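Long-range contacts in HTPA Reductase (PDB 5U5N), which probably catalyses the NADH- or NADPH-dependent reduction of 4-hydroxy-tetrahydrodipicolinate to tetrahydrodipicolinate, a step of lysine biosynthesis in this plant: residues A[10-15]-A[33-38]; A[121-126]-A[264-269]; A[171-176]-A[218-223]. All blocks are in the same frame, centred on the assembly; numbering follows the deposited sequence. Where two conformers were deposited one is given.

Contact 1: A[10-15]-A[33-38]; sequences NDCTGK and PLSLTG. With NAD (nicotinamide-adenine-dinucleotide), chain C.
Asn10 and Asp11 meet Leu36 and Thr37 in a buried polar contact between the end of strand 7-10 with the turn after it and strand 34-37, at the adenosine end of the NAD site. Asn10 suits its place because its amide offers an acceptor and a donor at once: OD1 accepts from Leu36 N at 3.1 Å, the donor standing 53° out of the carbonyl plane, while ND2 makes a weak bond to Tyr93 OH. With CG anti to the backbone N (chi1 177°), the Asp11 carboxylate lies alongside Thr37, and OD2 takes Thr37 OG1 at 2.7 Å from above its plane and also accepts from NAD O3B at 2.9 Å. Thr13 N at 2.9 Å, which makes an Asx turn, and Thr13 OG1 at 2.6 Å reach Asp11 OD1 from the same face; together they would hold the carboxylate's rotation. Ser35 OG is bonded to Val9 O. Gly14 lacks a side chain that would collide with the cofactor, and Lys15 N donates to NAD O2A at 2.9 Å. Here Asp11 holds the ribose from the turn, not an acid ending the second strand; the turn from strand 7-10 into helix 15-27 at the diphosphate is typical of a Rossmann-type dinucleotide site.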
loop_
_atom_site.group_PDB
_atom_site.type_symbol
_atom_site.label_atom_id
_atom_site.label_comp_id
_atom_site.label_asym_id
_atom_site.label_seq_id
_atom_site.Cartn_x
_atom_site.Cartn_y
_atom_site.Cartn_z
ATOM N N ASN A 10 -22.442 2.678 -25.030
ATOM C CA ASN A 10 -22.907 1.458 -25.686
ATOM C C ASN A 10 -22.548 0.293 -24.787
ATOM O O ASN A 10 -21.357 0.016 -24.620
ATOM C CB ASN A 10 -22.232 1.323 -27.051
ATOM C CG ASN A 10 -22.429 2.563 -27.898
ATOM O OD1 ASN A 10 -23.448 3.231 -27.781
ATOM N ND2 ASN A 10 -21.499 2.860 -28.763
ATOM N N ASP A 11 -23.495 -0.398 -24.154
ATOM C CA ASP A 11 -24.939 -0.376 -24.345
ATOM C C ASP A 11 -25.534 0.139 -23.054
ATOM O O ASP A 11 -25.348 -0.481 -22.026
ATOM C CB ASP A 11 -25.364 -1.841 -24.588
ATOM C CG ASP A 11 -26.870 -2.050 -24.737
ATOM O OD1 ASP A 11 -27.686 -1.101 -24.663
ATOM O OD2 ASP A 11 -27.260 -3.229 -24.938
ATOM N N CYS A 12 -26.270 1.246 -23.094
ATOM C CA CYS A 12 -26.858 1.767 -21.860
ATOM C C CYS A 12 -27.962 0.876 -21.254
ATOM O O CYS A 12 -28.384 1.143 -20.125
ATOM C CB CYS A 12 -27.328 3.209 -22.037
ATOM S SG CYS A 12 -28.830 3.367 -22.998
ATOM N N THR A 13 -28.409 -0.170 -21.975
ATOM C CA THR A 13 -29.359 -1.150 -21.444
ATOM C C THR A 13 -28.727 -2.355 -20.798
ATOM O O THR A 13 -29.412 -3.096 -20.127
ATOM C CB THR A 13 -30.307 -1.697 -22.564
ATOM O OG1 THR A 13 -29.569 -2.469 -23.524
ATOM C CG2 THR A 13 -30.987 -0.564 -23.258
ATOM N N GLY A 14 -27.446 -2.594 -21.041
ATOM C CA GLY A 14 -26.702 -3.610 -20.283
ATOM C C GLY A 14 -26.516 -3.198 -18.824
ATOM O O GLY A 14 -26.763 -2.051 -18.479
ATOM N N LYS A 15 -26.107 -4.118 -17.964
ATOM C CA LYS A 15 -26.087 -3.823 -16.517
ATOM C C LYS A 15 -25.034 -2.796 -16.139
ATOM O O LYS A 15 -25.345 -1.848 -15.451
ATOM C CB LYS A 15 -25.886 -5.081 -15.686
ATOM C CG LYS A 15 -26.814 -6.207 -16.042
ATOM C CD LYS A 15 -27.474 -6.817 -14.842
ATOM C CE LYS A 15 -27.955 -8.195 -15.219
ATOM N NZ LYS A 15 -26.825 -9.166 -15.093
ATOM N N PRO A 33 -27.877 11.331 -26.223
ATOM C CA PRO A 33 -29.100 10.546 -26.087
ATOM C C PRO A 33 -29.302 9.527 -27.226
ATOM O O PRO A 33 -30.431 9.340 -27.717
ATOM C CB PRO A 33 -30.173 11.624 -26.106
ATOM C CG PRO A 33 -29.646 12.594 -27.094
ATOM C CD PRO A 33 -28.160 12.631 -26.862
ATOM N N LEU A 34 -28.218 8.860 -27.617
ATOM C CA LEU A 34 -28.237 7.708 -28.524
ATOM C C LEU A 34 -27.326 6.641 -27.986
ATOM O O LEU A 34 -26.306 6.943 -27.412
ATOM C CB LEU A 34 -27.786 8.111 -29.922
ATOM C CG LEU A 34 -28.770 8.991 -30.680
ATOM C CD1 LEU A 34 -28.076 9.856 -31.689
ATOM C CD2 LEU A 34 -29.791 8.143 -31.377
ATOM N N SER A 35 -27.730 5.393 -28.137
ATOM C CA SER A 35 -26.962 4.242 -27.721
ATOM C C SER A 35 -27.157 3.117 -28.734
ATOM O O SER A 35 -28.116 3.126 -29.527
ATOM C CB SER A 35 -27.419 3.806 -26.327
ATOM O OG SER A 35 -26.557 2.801 -25.786
ATOM N N LEU A 36 -26.224 2.175 -28.738
ATOM C CA LEU A 36 -26.262 1.014 -29.618
ATOM C C LEU A 36 -26.399 -0.198 -28.728
ATOM O O LEU A 36 -25.695 -0.311 -27.699
ATOM C CB LEU A 36 -24.996 0.961 -30.465
ATOM C CG LEU A 36 -24.971 2.029 -31.551
ATOM C CD1 LEU A 36 -23.605 2.197 -32.157
ATOM C CD2 LEU A 36 -25.954 1.682 -32.673
ATOM N N THR A 37 -27.347 -1.065 -29.062
ATOM C CA THR A 37 -27.596 -2.284 -28.302
ATOM C C THR A 37 -27.229 -3.447 -29.208
ATOM O O THR A 37 -26.867 -3.240 -30.379
ATOM C CB THR A 37 -29.036 -2.348 -27.713
ATOM O OG1 THR A 37 -29.145 -3.465 -26.826
ATOM C CG2 THR A 37 -30.122 -2.442 -28.801
ATOM N N GLY A 38 -27.276 -4.657 -28.658
ATOM C CA GLY A 38 -26.640 -5.808 -29.312
ATOM C C GLY A 38 -27.507 -6.481 -30.333
ATOM O O GLY A 38 -28.702 -6.192 -30.415
HETATM P PA NAD C . -24.872 -7.319 -19.989
HETATM O O1A NAD C . -25.075 -8.707 -20.571
HETATM O O2A NAD C . -25.719 -6.811 -18.840
HETATM O O5B NAD C . -24.979 -6.222 -21.139
HETATM C C5B NAD C . -24.146 -6.223 -22.283
HETATM C C4B NAD C . -24.958 -5.557 -23.386
HETATM O O4B NAD C . -24.189 -5.397 -24.578
HETATM C C3B NAD C . -26.215 -6.342 -23.762
HETATM O O3B NAD C . -27.375 -5.632 -23.289
HETATM C C2B NAD C . -26.135 -6.511 -25.287
HETATM O O2B NAD C . -27.427 -6.391 -25.925
HETATM C C1B NAD C . -25.091 -5.450 -25.689
HETATM N N9A NAD C . -24.323 -5.651 -26.948
HETATM C C8A NAD C . -23.862 -6.815 -27.452
HETATM N N7A NAD C . -23.203 -6.604 -28.614
HETATM C C5A NAD C . -23.221 -5.283 -28.867
HETATM C C6A NAD C . -22.721 -4.393 -29.938
HETATM N N6A NAD C . -22.035 -4.891 -30.989
HETATM N N1A NAD C . -22.951 -3.065 -29.837
HETATM C C2A NAD C . -23.640 -2.540 -28.801
HETATM N N3A NAD C . -24.136 -3.300 -27.794
HETATM C C4A NAD C . -23.958 -4.653 -27.768
HETATM O O3 NAD C . -23.298 -7.204 -19.639
HETATM P PN NAD C . -22.707 -6.346 -18.395
HETATM O O1N NAD C . -23.161 -7.072 -17.149
HETATM O O2N NAD C . -23.050 -4.881 -18.584
HETATM O O5D NAD C . -21.130 -6.510 -18.696
HETATM C C5D NAD C . -20.606 -6.034 -19.932
HETATM C C4D NAD C . -19.124 -6.342 -20.107
HETATM O O4D NAD C . -18.365 -5.508 -19.223
HETATM C C3D NAD C . -18.742 -7.795 -19.791
HETATM O O3D NAD C . -17.790 -8.305 -20.743
HETATM C C2D NAD C . -18.118 -7.712 -18.412
HETATM O O2D NAD C . -17.107 -8.695 -18.179
HETATM C C1D NAD C . -17.487 -6.327 -18.439
HETATM N N1N NAD C . -17.188 -5.731 -17.120
HETATM C C2N NAD C . -15.993 -5.124 -17.005
HETATM C C3N NAD C . -15.585 -4.507 -15.825
HETATM C C7N NAD C . -14.222 -3.847 -15.730
HETATM O O7N NAD C . -13.693 -3.760 -14.634
HETATM N N7N NAD C . -13.582 -3.371 -16.811
HETATM C C4N NAD C . -16.462 -4.539 -14.739
HETATM C C5N NAD C . -17.697 -5.171 -14.861
HETATM C C6N NAD C . -18.045 -5.766 -16.073
#

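Contact 2: A[121-126]-A[264-269]; sequences TYSIIA and KRLYNM
Tyr122 offers its ring as a flat floor for Arg265, whose guanidinium stacks on it offset toward the hydroxyl end, the planes only 9° apart and the centres 4.4 Å from each other. The arginine chain folds at chi2, and its CD rests over the same ring, 3.3 Å from Tyr122 CE1 and offset toward the rim. Beyond this stack the two segments pair in parallel, 266-267 as the outermost strand of the Rossmann sheet and 123-125 next to it. Ser123 N reaches Arg265 O at 2.8 Å, Tyr267 N returns a bond to Ser123 O, and Ile125 N closes on Tyr267 O. On the face toward helix 109-119, Leu266 is the bump: chi1 of 177° sets CG anti to the backbone N, and chi2 of 50° then turns CD1 into the hollow between Ser123 OG, 3.5 Å away, and Ile125 CD1, 3.8 Å away. The small serine leaves room for the leucine branch and turns its hydroxyl to Thr121 O. On the face covered by helix 241-259, Ile124 CG1 leans on Tyr267 CB at 3.9 Å. Farther along, Ala126 is short enough for its CB to meet Met269 CB at 4.0 Å beside the NAD pocket. An alanine in place of Tyr122 would probably leave the guanidinium of Arg265 without its flat support and Ser262 O without the phenolic hydroxyl it binds. The chemistry therefore divides the work: main-chain bonds set the register, apolar side chains fill both faces, and a guanidinium stacked off-centre on a tyrosine closes the partly exposed end.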
loop_
_atom_site.group_PDB
_atom_site.type_symbol
_atom_site.label_atom_id
_atom_site.label_comp_id
_atom_site.label_asym_id
_atom_site.label_seq_id
_atom_site.Cartn_x
_atom_site.Cartn_y
_atom_site.Cartn_z
ATOM N N THR A 121 -5.914 6.103 -32.589
ATOM C CA THR A 121 -7.151 6.579 -31.988
ATOM C C THR A 121 -6.948 6.781 -30.488
ATOM O O THR A 121 -6.477 5.860 -29.799
ATOM C CB THR A 121 -8.277 5.519 -32.149
ATOM O OG1 THR A 121 -8.343 5.096 -33.507
ATOM C CG2 THR A 121 -9.650 6.064 -31.731
ATOM N N TYR A 122 -7.367 7.948 -29.979
ATOM C CA TYR A 122 -7.380 8.176 -28.540
ATOM C C TYR A 122 -8.257 7.134 -27.851
ATOM O O TYR A 122 -9.455 7.074 -28.105
ATOM C CB TYR A 122 -7.842 9.598 -28.193
ATOM C CG TYR A 122 -6.814 10.639 -28.563
ATOM C CD1 TYR A 122 -5.695 10.866 -27.761
ATOM C CD2 TYR A 122 -6.931 11.379 -29.733
ATOM C CE1 TYR A 122 -4.746 11.821 -28.103
ATOM C CE2 TYR A 122 -5.992 12.336 -30.070
ATOM C CZ TYR A 122 -4.903 12.538 -29.256
ATOM O OH TYR A 122 -3.964 13.463 -29.609
ATOM N N SER A 123 -7.651 6.323 -26.981
ATOM C CA SER A 123 -8.376 5.272 -26.280
ATOM C C SER A 123 -7.851 4.939 -24.890
ATOM O O SER A 123 -6.707 5.188 -24.563
ATOM C CB SER A 123 -8.408 3.971 -27.129
ATOM O OG SER A 123 -7.183 3.753 -27.781
ATOM N N ILE A 124 -8.732 4.360 -24.093
ATOM C CA ILE A 124 -8.375 3.713 -22.854
ATOM C C ILE A 124 -8.939 2.315 -22.974
ATOM O O ILE A 124 -10.148 2.122 -23.098
ATOM C CB ILE A 124 -8.964 4.447 -21.630
ATOM C CG1 ILE A 124 -8.262 5.792 -21.431
ATOM C CG2 ILE A 124 -8.794 3.600 -20.375
ATOM C CD1 ILE A 124 -9.111 6.779 -20.676
ATOM N N ILE A 125 -8.057 1.332 -22.935
ATOM C CA ILE A 125 -8.446 -0.055 -22.938
ATOM C C ILE A 125 -8.004 -0.597 -21.597
ATOM O O ILE A 125 -6.800 -0.726 -21.322
ATOM C CB ILE A 125 -7.796 -0.818 -24.121
ATOM C CG1 ILE A 125 -8.412 -0.285 -25.428
ATOM C CG2 ILE A 125 -8.023 -2.323 -23.994
ATOM C CD1 ILE A 125 -7.668 -0.654 -26.685
ATOM N N ALA A 126 -8.978 -0.882 -20.749
ATOM C CA ALA A 126 -8.661 -1.376 -19.427
ATOM C C ALA A 126 -9.711 -2.390 -18.995
ATOM O O ALA A 126 -10.898 -2.026 -18.799
ATOM C CB ALA A 126 -8.597 -0.214 -18.453
ATOM N N LYS A 264 0.862 10.575 -27.339
ATOM C CA LYS A 264 0.392 9.277 -26.878
ATOM C C LYS A 264 -1.131 9.157 -27.031
ATOM O O LYS A 264 -1.874 10.074 -26.664
ATOM C CB LYS A 264 0.817 9.061 -25.416
ATOM C CG LYS A 264 0.348 7.757 -24.822
ATOM C CD LYS A 264 1.027 7.419 -23.509
ATOM C CE LYS A 264 0.504 6.072 -23.054
ATOM N NZ LYS A 264 1.154 5.527 -21.846
ATOM N N ARG A 265 -1.567 8.017 -27.583
ATOM C CA ARG A 265 -2.972 7.773 -27.960
ATOM C C ARG A 265 -3.680 6.710 -27.144
ATOM O O ARG A 265 -4.880 6.860 -26.821
ATOM C CB ARG A 265 -3.063 7.393 -29.438
ATOM C CG ARG A 265 -2.420 8.413 -30.366
ATOM C CD ARG A 265 -2.904 9.837 -30.047
ATOM N NE ARG A 265 -2.395 10.872 -30.952
ATOM C CZ ARG A 265 -2.882 11.153 -32.160
ATOM N NH1 ARG A 265 -3.906 10.479 -32.675
ATOM N NH2 ARG A 265 -2.330 12.117 -32.868
ATOM N N LEU A 266 -2.946 5.644 -26.830
ATOM C CA LEU A 266 -3.485 4.505 -26.137
ATOM C C LEU A 266 -3.017 4.532 -24.694
ATOM O O LEU A 266 -1.830 4.439 -24.428
ATOM C CB LEU A 266 -3.020 3.213 -26.827
ATOM C CG LEU A 266 -3.445 1.894 -26.180
ATOM C CD1 LEU A 266 -4.947 1.828 -25.886
ATOM C CD2 LEU A 266 -3.090 0.741 -27.133
ATOM N N TYR A 267 -3.978 4.654 -23.787
ATOM C CA TYR A 267 -3.761 4.778 -22.367
ATOM C C TYR A 267 -4.431 3.598 -21.711
ATOM O O TYR A 267 -5.238 2.919 -22.342
ATOM C CB TYR A 267 -4.357 6.081 -21.837
ATOM C CG TYR A 267 -3.733 7.335 -22.427
ATOM C CD1 TYR A 267 -4.175 7.866 -23.632
ATOM C CD2 TYR A 267 -2.672 7.989 -21.765
ATOM C CE1 TYR A 267 -3.600 9.013 -24.161
ATOM C CE2 TYR A 267 -2.090 9.128 -22.269
ATOM C CZ TYR A 267 -2.541 9.646 -23.464
ATOM O OH TYR A 267 -1.919 10.785 -23.932
ATOM N N ASN A 268 -4.039 3.331 -20.468
ATOM C CA ASN A 268 -4.690 2.362 -19.610
ATOM C C ASN A 268 -5.090 3.020 -18.261
ATOM O O ASN A 268 -4.970 4.215 -18.102
ATOM C CB ASN A 268 -3.779 1.146 -19.456
ATOM C CG ASN A 268 -2.469 1.451 -18.664
ATOM O OD1 ASN A 268 -2.318 2.490 -18.057
ATOM N ND2 ASN A 268 -1.536 0.538 -18.701
ATOM N N MET A 269 -5.625 2.259 -17.331
ATOM C CA MET A 269 -6.106 2.821 -16.089
ATOM C C MET A 269 -4.983 3.324 -15.150
ATOM O O MET A 269 -5.215 4.215 -14.329
ATOM C CB MET A 269 -7.015 1.805 -15.398
ATOM C CG MET A 269 -7.704 2.273 -14.122
ATOM S SD MET A 269 -8.692 3.815 -14.172
ATOM C CE MET A 269 -9.644 3.538 -15.646
#

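Contact 3: A[171-176]-A[218-223]; sequences GTALAV and HTYKII
Val176 and Ala173 of helix 171-182 face Tyr220 and His218 of strand 215-223, so that the helix of a beta-alpha-beta crossover, between strands 155-162 and 193-195, lies against the mixed sheet. Helix and strand segments run nearly alongside, 18° apart in direction with axes 10.2 Å from each other.

The apolar contacts centre on the Tyr220 ring. Val176 sets CG1 anti to its backbone N (chi1 171°), and this methyl sits over one ring face in a CH-pi contact, 3.8 Å from the centroid and 3.4 Å from Tyr220 CE2. A branched valine fits here, since its other methyl, CG2, lies near the phenolic oxygen, and the Val176 side chain also touches Val137 of helix 131-146. Ala173 is small, letting the tyrosine tip come in close: Tyr220 OH is 3.6 Å from Ala173 CA.

The polar ends find partners elsewhere. Tyr220 OH bonds His235, whose ring stacks on His218, while His218 NE2 and Ala173 N both bond Ser170 OG, tying the histidine to the start of the helix through one serine. That hold leaves the histidine's carbon edge for the alanine, with Ala173 CB near the ring plane and 4.0 Å from His218 CD2.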
loop_
_atom_site.group_PDB
_atom_site.type_symbol
_atom_site.label_atom_id
_atom_site.label_comp_id
_atom_site.label_asym_id
_atom_site.label_seq_id
_atom_site.Cartn_x
_atom_site.Cartn_y
_atom_site.Cartn_z
ATOM N N GLY A 171 -8.139 -12.312 -11.028
ATOM C CA GLY A 171 -6.919 -11.760 -11.637
ATOM C C GLY A 171 -6.199 -10.736 -10.747
ATOM O O GLY A 171 -4.968 -10.620 -10.786
ATOM N N THR A 172 -6.999 -9.994 -9.975
ATOM C CA THR A 172 -6.510 -9.050 -8.986
ATOM C C THR A 172 -5.755 -9.794 -7.856
ATOM O O THR A 172 -4.645 -9.430 -7.539
ATOM C CB THR A 172 -7.678 -8.204 -8.415
ATOM O OG1 THR A 172 -8.271 -7.427 -9.454
ATOM C CG2 THR A 172 -7.202 -7.284 -7.341
ATOM N N ALA A 173 -6.360 -10.831 -7.279
ATOM C CA ALA A 173 -5.708 -11.665 -6.267
ATOM C C ALA A 173 -4.412 -12.255 -6.782
ATOM O O ALA A 173 -3.385 -12.184 -6.096
ATOM C CB ALA A 173 -6.628 -12.770 -5.752
ATOM N N LEU A 174 -4.417 -12.765 -8.004
ATOM C CA LEU A 174 -3.209 -13.366 -8.560
ATOM C C LEU A 174 -2.106 -12.360 -8.735
ATOM O O LEU A 174 -0.943 -12.693 -8.542
ATOM C CB LEU A 174 -3.472 -14.019 -9.923
ATOM C CG LEU A 174 -4.391 -15.232 -9.995
ATOM C CD1 LEU A 174 -4.509 -15.643 -11.449
ATOM C CD2 LEU A 174 -3.826 -16.352 -9.135
ATOM N N ALA A 175 -2.456 -11.156 -9.168
ATOM C CA ALA A 175 -1.447 -10.119 -9.362
ATOM C C ALA A 175 -0.855 -9.671 -8.004
ATOM O O ALA A 175 0.351 -9.437 -7.885
ATOM C CB ALA A 175 -2.026 -8.935 -10.113
ATOM N N VAL A 176 -1.690 -9.586 -6.984
ATOM C CA VAL A 176 -1.198 -9.208 -5.655
ATOM C C VAL A 176 -0.311 -10.339 -5.088
ATOM O O VAL A 176 0.796 -10.062 -4.609
ATOM C CB VAL A 176 -2.349 -8.808 -4.701
ATOM C CG1 VAL A 176 -1.840 -8.620 -3.262
ATOM C CG2 VAL A 176 -3.025 -7.538 -5.196
ATOM N N HIS A 218 -11.622 -9.335 -1.064
ATOM C CA HIS A 218 -10.313 -9.953 -0.892
ATOM C C HIS A 218 -9.705 -9.593 0.494
ATOM O O HIS A 218 -9.849 -8.466 0.959
ATOM C CB HIS A 218 -9.354 -9.431 -1.953
ATOM C CG HIS A 218 -9.841 -9.586 -3.360
ATOM N ND1 HIS A 218 -10.778 -8.749 -3.912
ATOM C CD2 HIS A 218 -9.515 -10.480 -4.323
ATOM C CE1 HIS A 218 -11.017 -9.128 -5.156
ATOM N NE2 HIS A 218 -10.262 -10.178 -5.430
ATOM N N THR A 219 -9.045 -10.571 1.106
ATOM C CA THR A 219 -8.336 -10.446 2.376
ATOM C C THR A 219 -6.980 -11.139 2.232
ATOM O O THR A 219 -6.922 -12.328 1.868
ATOM C CB THR A 219 -9.098 -11.141 3.520
ATOM O OG1 THR A 219 -10.379 -10.529 3.694
ATOM C CG2 THR A 219 -8.332 -11.023 4.850
ATOM N N TYR A 220 -5.903 -10.411 2.515
ATOM C CA TYR A 220 -4.544 -10.922 2.518
ATOM C C TYR A 220 -4.000 -10.785 3.954
ATOM O O TYR A 220 -4.014 -9.668 4.521
ATOM C CB TYR A 220 -3.662 -10.124 1.558
ATOM C CG TYR A 220 -4.253 -9.893 0.186
ATOM C CD1 TYR A 220 -5.152 -8.863 -0.052
ATOM C CD2 TYR A 220 -3.913 -10.722 -0.889
ATOM C CE1 TYR A 220 -5.702 -8.665 -1.318
ATOM C CE2 TYR A 220 -4.468 -10.529 -2.160
ATOM C CZ TYR A 220 -5.350 -9.501 -2.355
ATOM O OH TYR A 220 -5.886 -9.311 -3.589
ATOM N N LYS A 221 -3.581 -11.899 4.552
ATOM C CA LYS A 221 -2.990 -11.859 5.889
ATOM C C LYS A 221 -1.560 -12.354 5.848
ATOM O O LYS A 221 -1.278 -13.399 5.276
ATOM C CB LYS A 221 -3.749 -12.716 6.871
ATOM C CG LYS A 221 -5.239 -12.636 6.743
ATOM C CD LYS A 221 -5.869 -13.427 7.877
ATOM C CE LYS A 221 -7.386 -13.537 7.747
ATOM N NZ LYS A 221 -7.976 -13.538 9.138
ATOM N N ILE A 222 -0.677 -11.603 6.494
ATOM C CA ILE A 222 0.751 -11.857 6.483
ATOM C C ILE A 222 1.232 -11.865 7.942
ATOM O O ILE A 222 1.105 -10.844 8.644
ATOM C CB ILE A 222 1.512 -10.785 5.675
ATOM C CG1 ILE A 222 0.801 -10.419 4.366
ATOM C CG2 ILE A 222 2.899 -11.278 5.328
ATOM C CD1 ILE A 222 1.478 -9.299 3.589
ATOM N N ILE A 223 1.773 -13.007 8.388
ATOM C CA ILE A 223 2.099 -13.238 9.785
ATOM C C ILE A 223 3.572 -13.656 9.941
ATOM O O ILE A 223 4.063 -14.492 9.194
ATOM C CB ILE A 223 1.195 -14.337 10.385
ATOM C CG1 ILE A 223 -0.277 -13.979 10.241
ATOM C CG2 ILE A 223 1.507 -14.554 11.878
ATOM C CD1 ILE A 223 -1.185 -15.202 10.270
#

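Contacts 1 and 2 belong to the nucleotide-binding half, their centres about 21 Å apart. Contact 1 joins the end of 7-10, an outer strand of the five-stranded parallel sheet, to strand 34-37 of a small mixed sheet; contact 2 pairs 123-125 with the other outer strand, 266-267. Contact 3 lies in the C-terminal half, centre to centre about 34 Å from contact 1 and about 27 Å from contact 2. Along the chain contact 1 closes first; residues 121-126 then leave the Rossmann sheet, the chain builds the mixed sheet of the C-terminal half with contact 3, and 264-269 return to complete contact 2. NAD links contacts 1 and 2: contact 1 holds its adenosine ribose and diphosphate, and Ala126 of contact 2 borders its pocket.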